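Long-range contacts in MgGH51 (Meripilus giganteus, PDB 6ZPV), which hydrolyses alpha-L-arabinofuranosidic bonds as a fungal family GH51 arabinofuranosidase, probably releasing arabinose units from plant polysaccharides: residues A[35-41]-A[194-199]; A[48-54]-A[66-70]. One frame throughout, in Å; residues are numbered along the deposited sequence.

Contact 1. Residues A[35-41]-A[194-199]; sequences AELLQNR and MFSLFP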
ATOM      1  N   ALA A  35      -9.077   7.218  -0.303  1.00 10.25           N
ATOM      2  CA  ALA A  35      -9.381   8.517   0.373  1.00 11.12           C
ATOM      3  C   ALA A  35     -10.692   8.552   1.152  1.00 11.32           C
ATOM      4  O   ALA A  35     -10.920   9.541   1.854  1.00 11.49           O
ATOM      5  CB  ALA A  35      -9.375   9.623  -0.665  1.00 11.53           C
ATOM      6  N   GLU A  36     -11.551   7.542   1.036  1.00 10.35           N
ATOM      7  CA  GLU A  36     -12.819   7.535   1.764  1.00 10.87           C
ATOM      8  C   GLU A  36     -12.603   7.825   3.233  1.00 11.03           C
ATOM      9  O   GLU A  36     -11.724   7.195   3.905  1.00 11.49           O
ATOM     10  CB  GLU A  36     -13.479   6.161   1.598  1.00 11.15           C
ATOM     11  CG  GLU A  36     -14.671   5.921   2.493  1.00 10.75           C
ATOM     12  CD  GLU A  36     -15.877   6.818   2.166  1.00 11.00           C
ATOM     13  OE1 GLU A  36     -16.366   6.698   1.000  1.00 11.15           O
ATOM     14  OE2 GLU A  36     -16.282   7.623   3.016  1.00 11.51           O
ATOM     15  N   LEU A  37     -13.427   8.664   3.833  1.00 10.82           N
ATOM     16  CA  LEU A  37     -13.274   9.093   5.228  1.00 11.51           C
ATOM     17  C   LEU A  37     -14.201   8.383   6.195  1.00 11.28           C
ATOM     18  O   LEU A  37     -13.933   8.454   7.424  1.00 11.90           O
ATOM     19  CB  LEU A  37     -13.549  10.619   5.291  1.00 11.81           C
ATOM     20  CG  LEU A  37     -12.542  11.440   4.525  1.00 12.11           C
ATOM     21  CD1 LEU A  37     -12.963  12.891   4.406  1.00 12.78           C
ATOM     22  CD2 LEU A  37     -11.159  11.325   5.138  1.00 14.17           C
ATOM     23  N   LEU A  38     -15.272   7.770   5.731  1.00 10.89           N
ATOM     24  CA  LEU A  38     -16.221   7.109   6.609  1.00 11.50           C
ATOM     25  C   LEU A  38     -15.842   5.638   6.800  1.00 10.91           C
ATOM     26  O   LEU A  38     -15.630   4.939   5.806  1.00 11.89           O
ATOM     27  CB  LEU A  38     -17.656   7.201   6.104  1.00 11.55           C
ATOM     28  CG  LEU A  38     -18.121   8.596   5.717  1.00 11.23           C
ATOM     29  CD1 LEU A  38     -19.564   8.575   5.291  1.00 12.30           C
ATOM     30  CD2 LEU A  38     -17.922   9.595   6.836  1.00 11.79           C
ATOM     31  N   GLN A  39     -15.771   5.177   8.022  1.00 11.28           N
ATOM     32  CA  GLN A  39     -15.467   3.777   8.348  1.00 11.29           C
ATOM     33  C   GLN A  39     -16.793   2.999   8.347  1.00 11.32           C
ATOM     34  O   GLN A  39     -17.810   3.500   8.786  1.00 11.85           O
ATOM     35  CB  GLN A  39     -14.689   3.672   9.641  1.00 11.68           C
ATOM     36  CG  GLN A  39     -14.370   2.266  10.041  1.00 13.12           C
ATOM     37  CD  GLN A  39     -13.440   2.124  11.220  1.00 14.66           C
ATOM     38  OE1 GLN A  39     -13.196   3.112  12.028  1.00 16.68           O
ATOM     39  NE2 GLN A  39     -12.962   0.951  11.426  1.00 15.31           N
ATOM     40  N   ASN A  40     -16.767   1.767   7.858  1.00 11.49           N
ATOM     41  CA  ASN A  40     -17.981   0.940   7.837  1.00 11.71           C
ATOM     42  C   ASN A  40     -19.098   1.686   7.069  1.00 11.39           C
ATOM     43  O   ASN A  40     -20.263   1.766   7.531  1.00 11.37           O
ATOM     44  CB  ASN A  40     -18.394   0.528   9.264  1.00 12.55           C
ATOM     45  CG  ASN A  40     -19.556  -0.439   9.334  1.00 11.70           C
ATOM     46  OD1 ASN A  40     -19.793  -1.219   8.379  1.00 12.10           O
ATOM     47  ND2 ASN A  40     -20.240  -0.459  10.492  1.00 12.73           N
ATOM     48  N   ARG A  41     -18.740   2.229   5.916  1.00 10.77           N
ATOM     49  CA  ARG A  41     -19.597   3.175   5.192  1.00 11.05           C
ATOM     50  C   ARG A  41     -20.882   2.569   4.650  1.00 11.05           C
ATOM     51  O   ARG A  41     -21.854   3.285   4.415  1.00 11.53           O
ATOM     52  CB  ARG A  41     -18.830   3.837   4.068  1.00 11.14           C
ATOM     53  CG  ARG A  41     -18.506   2.945   2.871  1.00 11.33           C
ATOM     54  CD  ARG A  41     -17.716   3.677   1.800  1.00 10.66           C
ATOM     55  NE  ARG A  41     -17.395   2.824   0.701  1.00 10.93           N
ATOM     56  CZ  ARG A  41     -16.575   3.126  -0.291  1.00 10.95           C
ATOM     57  NH1 ARG A  41     -16.040   4.339  -0.384  1.00 11.20           N
ATOM     58  NH2 ARG A  41     -16.282   2.238  -1.237  1.00 11.14           N
ATOM     59  N   MET A 194     -25.040   2.838   1.848  1.00 11.26           N
ATOM     60  CA  MET A 194     -23.992   3.316   0.921  1.00 11.49           C
ATOM     61  C   MET A 194     -23.678   4.797   1.156  1.00 10.84           C
ATOM     62  O   MET A 194     -23.792   5.642   0.264  1.00 11.60           O
ATOM     63  CB  MET A 194     -24.384   3.028  -0.536  1.00 12.32           C
ATOM     64  CG  MET A 194     -23.332   3.200  -1.583  1.00 12.82           C
ATOM     65  SD  MET A 194     -21.783   2.284  -1.317  0.91 12.20           S
ATOM     66  CE  MET A 194     -20.681   3.606  -0.781  1.00 13.78           C
ATOM     67  N   PHE A 195     -23.162   5.083   2.340  1.00 11.62           N
ATOM     68  CA  PHE A 195     -22.643   6.429   2.652  1.00 11.36           C
ATOM     69  C   PHE A 195     -21.257   6.613   2.086  1.00 11.00           C
ATOM     70  O   PHE A 195     -20.494   5.654   1.950  1.00 11.35           O
ATOM     71  CB  PHE A 195     -22.548   6.587   4.168  1.00 11.44           C
ATOM     72  CG  PHE A 195     -23.850   6.573   4.930  1.00 10.80           C
ATOM     73  CD1 PHE A 195     -24.526   7.768   5.182  1.00 11.74           C
ATOM     74  CD2 PHE A 195     -24.383   5.418   5.465  1.00 12.05           C
ATOM     75  CE1 PHE A 195     -25.681   7.821   5.965  1.00 11.91           C
ATOM     76  CE2 PHE A 195     -25.550   5.462   6.241  1.00 12.78           C
ATOM     77  CZ  PHE A 195     -26.193   6.646   6.484  1.00 12.36           C
ATOM     78  N   SER A 196     -20.877   7.872   1.873  1.00 11.50           N
ATOM     79  CA  SER A 196     -19.504   8.162   1.459  1.00 11.76           C
ATOM     80  C   SER A 196     -19.135   9.615   1.770  1.00 11.17           C
ATOM     81  O   SER A 196     -19.977  10.513   1.586  1.00 11.90           O
ATOM     82  CB  SER A 196     -19.332   7.902  -0.034  1.00 11.99           C
ATOM     83  OG  SER A 196     -18.005   8.180  -0.492  1.00 12.03           O
ATOM     84  N   LEU A 197     -17.898   9.852   2.177  1.00 10.93           N
ATOM     85  CA  LEU A 197     -17.359  11.186   2.299  1.00 11.16           C
ATOM     86  C   LEU A 197     -15.927  11.195   1.790  1.00 10.98           C
ATOM     87  O   LEU A 197     -15.082  10.476   2.343  1.00 11.56           O
ATOM     88  CB  LEU A 197     -17.405  11.693   3.753  1.00 12.07           C
ATOM     89  CG  LEU A 197     -16.927  13.127   3.947  1.00 12.45           C
ATOM     90  CD1 LEU A 197     -17.892  14.141   3.392  1.00 13.30           C
ATOM     91  CD2 LEU A 197     -16.644  13.437   5.406  1.00 13.12           C
ATOM     92  N   PHE A 198     -15.677  11.983   0.758  1.00 11.47           N
ATOM     93  CA  PHE A 198     -14.326  12.111   0.186  1.00 11.43           C
ATOM     94  C   PHE A 198     -13.776  13.504   0.334  1.00 11.44           C
ATOM     95  O   PHE A 198     -14.511  14.487   0.110  1.00 12.74           O
ATOM     96  CB  PHE A 198     -14.290  11.759  -1.315  1.00 11.86           C
ATOM     97  CG  PHE A 198     -14.018  10.312  -1.621  1.00 11.27           C
ATOM     98  CD1 PHE A 198     -14.915   9.321  -1.260  1.00 12.30           C
ATOM     99  CD2 PHE A 198     -12.872   9.909  -2.245  1.00 12.04           C
ATOM    100  CE1 PHE A 198     -14.648   7.990  -1.525  1.00 12.37           C
ATOM    101  CE2 PHE A 198     -12.585   8.594  -2.516  1.00 12.16           C
ATOM    102  CZ  PHE A 198     -13.521   7.638  -2.152  1.00 11.74           C
ATOM    103  N   PRO A 199     -12.485  13.643   0.646  1.00 11.42           N
ATOM    104  CA  PRO A 199     -11.768  14.899   0.481  1.00 12.14           C
ATOM    105  C   PRO A 199     -11.349  15.059  -0.967  1.00 12.08           C
ATOM    106  O   PRO A 199     -11.551  14.140  -1.773  1.00 12.56           O
ATOM    107  CB  PRO A 199     -10.530  14.648   1.372  1.00 12.55           C
ATOM    108  CG  PRO A 199     -10.187  13.187   1.051  1.00 12.41           C
ATOM    109  CD  PRO A 199     -11.541  12.516   0.862  1.00 11.81           C
TER
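A buried carboxylate pays for its burial by collecting donors, and E36 is a clear example. Two of its bonds cross to the strand: S196 OG donates to E36 OE1 (2.7 Å) and L197 N to E36 OE2 (2.9 Å, nearly linear). Two more stay within the loop, a salt bridge from R41 NH1 to E36 OE1 (2.8 Å) and a bond from L38 N to E36 OE2 (2.9 Å). The main chain adds two bonds between loop and strand: L37 N to L197 O (2.9 Å) and F195 N to R41 O (3.0 Å). Above the guanidinium of R41 sits M194 CE, and the ring of F198 turns one face to E36 N. Apolar packing completes the joint, with L38 CG against L197 CB (3.7 Å), L37 CD1 against P199 CD (3.8 Å) and A35 CB against F198 CE2 (3.8 Å). The strand pairs with strand 112-119 through S196 and F198. The irregular 35-41 loop thus lies along the end of strand 189-198 in one sheet of a beta-sandwich, and F176 of the second sheet touches L38 and L197.

Contact 2. Residues A[48-54]-A[66-70]; sequences PNTAAAL and AVIQD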
ATOM      1  N   PRO A  48     -26.394  -8.216  10.893  1.00 15.13           N
ATOM      2  CA  PRO A  48     -27.459  -7.322  11.360  1.00 15.78           C
ATOM      3  C   PRO A  48     -27.780  -7.472  12.831  1.00 15.41           C
ATOM      4  O   PRO A  48     -27.659  -8.554  13.395  1.00 16.77           O
ATOM      5  CB  PRO A  48     -28.623  -7.722  10.461  1.00 17.87           C
ATOM      6  CG  PRO A  48     -28.026  -8.299   9.230  1.00 20.05           C
ATOM      7  CD  PRO A  48     -26.768  -8.960   9.672  1.00 16.46           C
ATOM      8  N   ASN A  49     -28.221  -6.345  13.400  1.00 15.54           N
ATOM      9  CA  ASN A  49     -28.762  -6.351  14.763  1.00 17.45           C
ATOM     10  C   ASN A  49     -27.706  -6.740  15.805  1.00 16.35           C
ATOM     11  O   ASN A  49     -28.012  -7.389  16.824  1.00 21.95           O
ATOM     12  CB  ASN A  49     -30.046  -7.190  14.863  1.00 19.15           C
ATOM     13  CG  ASN A  49     -31.132  -6.653  13.932  1.00 20.97           C
ATOM     14  OD1 ASN A  49     -31.565  -5.477  14.078  1.00 25.27           O
ATOM     15  ND2 ASN A  49     -31.448  -7.414  12.891  1.00 25.55           N
ATOM     16  N   THR A  50     -26.453  -6.344  15.568  1.00 17.06           N
ATOM     17  CA  THR A  50     -25.357  -6.478  16.528  1.00 17.63           C
ATOM     18  C   THR A  50     -24.668  -5.136  16.703  1.00 17.45           C
ATOM     19  O   THR A  50     -24.725  -4.247  15.836  1.00 16.62           O
ATOM     20  CB  THR A  50     -24.294  -7.474  16.054  1.00 19.15           C
ATOM     21  OG1 THR A  50     -23.644  -7.025  14.841  1.00 16.75           O
ATOM     22  CG2 THR A  50     -24.877  -8.857  15.822  1.00 19.08           C
ATOM     23  N   ALA A  51     -23.977  -4.955  17.831  1.00 18.79           N
ATOM     24  CA  ALA A  51     -23.186  -3.753  18.116  1.00 18.69           C
ATOM     25  C   ALA A  51     -22.076  -3.658  17.074  1.00 16.70           C
ATOM     26  O   ALA A  51     -21.811  -2.544  16.598  1.00 17.37           O
ATOM     27  CB  ALA A  51     -22.670  -3.822  19.530  1.00 23.26           C
ATOM     28  N   ALA A  52     -21.441  -4.758  16.699  1.00 16.58           N
ATOM     29  CA  ALA A  52     -20.323  -4.703  15.751  1.00 16.48           C
ATOM     30  C   ALA A  52     -20.791  -4.158  14.411  1.00 14.61           C
ATOM     31  O   ALA A  52     -20.022  -3.443  13.728  1.00 15.12           O
ATOM     32  CB  ALA A  52     -19.623  -6.025  15.600  1.00 18.16           C
ATOM     33  N   ALA A  53     -22.028  -4.422  14.020  1.00 14.36           N
ATOM     34  CA  ALA A  53     -22.545  -3.890  12.739  1.00 13.31           C
ATOM     35  C   ALA A  53     -22.601  -2.369  12.755  1.00 12.76           C
ATOM     36  O   ALA A  53     -22.541  -1.760  11.664  1.00 12.96           O
ATOM     37  CB  ALA A  53     -23.888  -4.463  12.408  1.00 13.09           C
ATOM     38  N   LEU A  54     -22.754  -1.748  13.922  1.00 12.86           N
ATOM     39  CA  LEU A  54     -22.822  -0.306  14.094  1.00 13.47           C
ATOM     40  C   LEU A  54     -21.432   0.313  14.318  1.00 13.07           C
ATOM     41  O   LEU A  54     -21.328   1.503  14.627  1.00 13.83           O
ATOM     42  CB  LEU A  54     -23.755   0.083  15.256  1.00 14.43           C
ATOM     43  CG  LEU A  54     -25.226  -0.067  14.937  1.00 14.07           C
ATOM     44  CD1 LEU A  54     -26.049  -0.075  16.239  1.00 15.82           C
ATOM     45  CD2 LEU A  54     -25.692   1.062  14.060  1.00 15.87           C
ATOM     46  N   ALA A  66     -30.166   0.875  14.197  1.00 13.69           N
ATOM     47  CA  ALA A  66     -29.916  -0.573  14.081  1.00 13.72           C
ATOM     48  C   ALA A  66     -29.526  -0.886  12.649  1.00 13.58           C
ATOM     49  O   ALA A  66     -30.050  -0.273  11.737  1.00 14.22           O
ATOM     50  CB  ALA A  66     -31.140  -1.404  14.395  1.00 15.10           C
ATOM     51  N   VAL A  67     -28.578  -1.788  12.472  1.00 13.65           N
ATOM     52  CA  VAL A  67     -28.255  -2.293  11.136  1.00 13.67           C
ATOM     53  C   VAL A  67     -29.160  -3.476  10.852  1.00 13.53           C
ATOM     54  O   VAL A  67     -29.162  -4.444  11.600  1.00 15.24           O
ATOM     55  CB  VAL A  67     -26.765  -2.654  11.006  1.00 13.96           C
ATOM     56  CG1 VAL A  67     -26.496  -3.236   9.637  1.00 13.62           C
ATOM     57  CG2 VAL A  67     -25.948  -1.423  11.256  1.00 14.28           C
ATOM     58  N   ILE A  68     -29.879  -3.418   9.744  1.00 13.67           N
ATOM     59  CA  ILE A  68     -30.849  -4.442   9.341  1.00 14.24           C
ATOM     60  C   ILE A  68     -30.459  -5.129   8.050  1.00 13.99           C
ATOM     61  O   ILE A  68     -29.819  -4.502   7.202  1.00 13.93           O
ATOM     62  CB  ILE A  68     -32.285  -3.851   9.276  1.00 14.28           C
ATOM     63  CG1 ILE A  68     -32.432  -2.814   8.187  1.00 15.38           C
ATOM     64  CG2 ILE A  68     -32.735  -3.355  10.633  1.00 16.82           C
ATOM     65  CD1 ILE A  68     -33.876  -2.444   7.855  1.00 17.75           C
ATOM     66  N   GLN A  69     -30.858  -6.391   7.911  1.00 15.22           N
ATOM     67  CA  GLN A  69     -30.898  -7.042   6.596  1.00 15.24           C
ATOM     68  C   GLN A  69     -32.110  -6.430   5.925  1.00 15.12           C
ATOM     69  O   GLN A  69     -33.260  -6.791   6.242  1.00 16.42           O
ATOM     70  CB  GLN A  69     -30.996  -8.556   6.759  1.00 17.78           C
ATOM     71  CG  GLN A  69     -30.938  -9.350   5.437  1.00 21.90           C
ATOM     72  CD  GLN A  69     -31.250 -10.819   5.627  1.00 34.12           C
ATOM     73  OE1 GLN A  69     -31.659 -11.296   6.665  1.00 55.35           O
ATOM     74  NE2 GLN A  69     -31.199 -11.493   4.548  1.00 42.76           N
ATOM     75  N   ASP A  70     -31.916  -5.512   5.013  1.00 14.09           N
ATOM     76  CA  ASP A  70     -33.044  -4.745   4.466  1.00 14.19           C
ATOM     77  C   ASP A  70     -33.922  -5.681   3.636  1.00 14.58           C
ATOM     78  O   ASP A  70     -33.432  -6.366   2.743  1.00 15.47           O
ATOM     79  CB  ASP A  70     -32.508  -3.580   3.654  1.00 14.99           C
ATOM     80  CG  ASP A  70     -33.572  -2.508   3.435  1.00 14.56           C
ATOM     81  OD1 ASP A  70     -34.745  -2.850   3.192  1.00 16.26           O
ATOM     82  OD2 ASP A  70     -33.187  -1.275   3.511  1.00 15.22           O
TER
HETATM   83  O   HOH W   1     -32.406  -7.521  10.114  1.00 23.79           O
HETATM   84  O   HOH W   2     -27.259  -3.220  14.691  1.00 16.22           O
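Water does much of the joining here: the two segments share one direct hydrogen bond, from N49 N to V67 O (2.8 Å), and a bridging water lies on each side of it along the strand. Water 1 accepts from N49 ND2 and from Q69 N, both at 2.9 Å; water 2 accepts from V67 N (3.0 Å) and donates to T50 O (3.0 Å). V67 N and O and Q69 N thereby find partners although the loop curves away too soon to pair with the strand as a regular neighbour. N49 turns the main chain with a positive phi of 64°, and its side chain, whose end comes nearer the strand, carries ND2 to water 1. V67 is the apolar centre, its CB 3.7 Å from A53 CB and its CG2 3.8 Å from L54 CD2, while P48 CG rests against Q69 CB (3.9 Å). The loop holds its own shape through an ST motif, in which T50 OG1 accepts from A53 N (3.2 Å) as the chain enters the 3-10 turn 52-54. Strand 64-69 pairs through A66 and I68 with strand 80-85, which leaves its other side to this loop. The general principle is that an irregular loop and bridging waters can cover the side of an outermost strand of an antiparallel sheet, here strand 64-69 in the beta-sandwich.

Both contacts set parts of the long loop between helix 29-33 and strand 57-60 against the same five-stranded antiparallel sheet, and they differ with depth. Contact 1 is largely buried and meets strand 189-198, the central strand, where a carboxylate, an arginine and direct hydrogen bonds do the polar work. Contact 2 lies farther from the centre of the chain, is partly exposed, meets the outermost strand 64-69, and combines apolar packing around V67 with one direct backbone bond and two water bridges; no charged pair joins its two segments. It buries 336 Å² against 587 Å² in contact 1. Their centres are 18 Å apart, yet the loop parts touch: N40 ND2 probably donates a hydrogen bond to A53 O (2.9 Å).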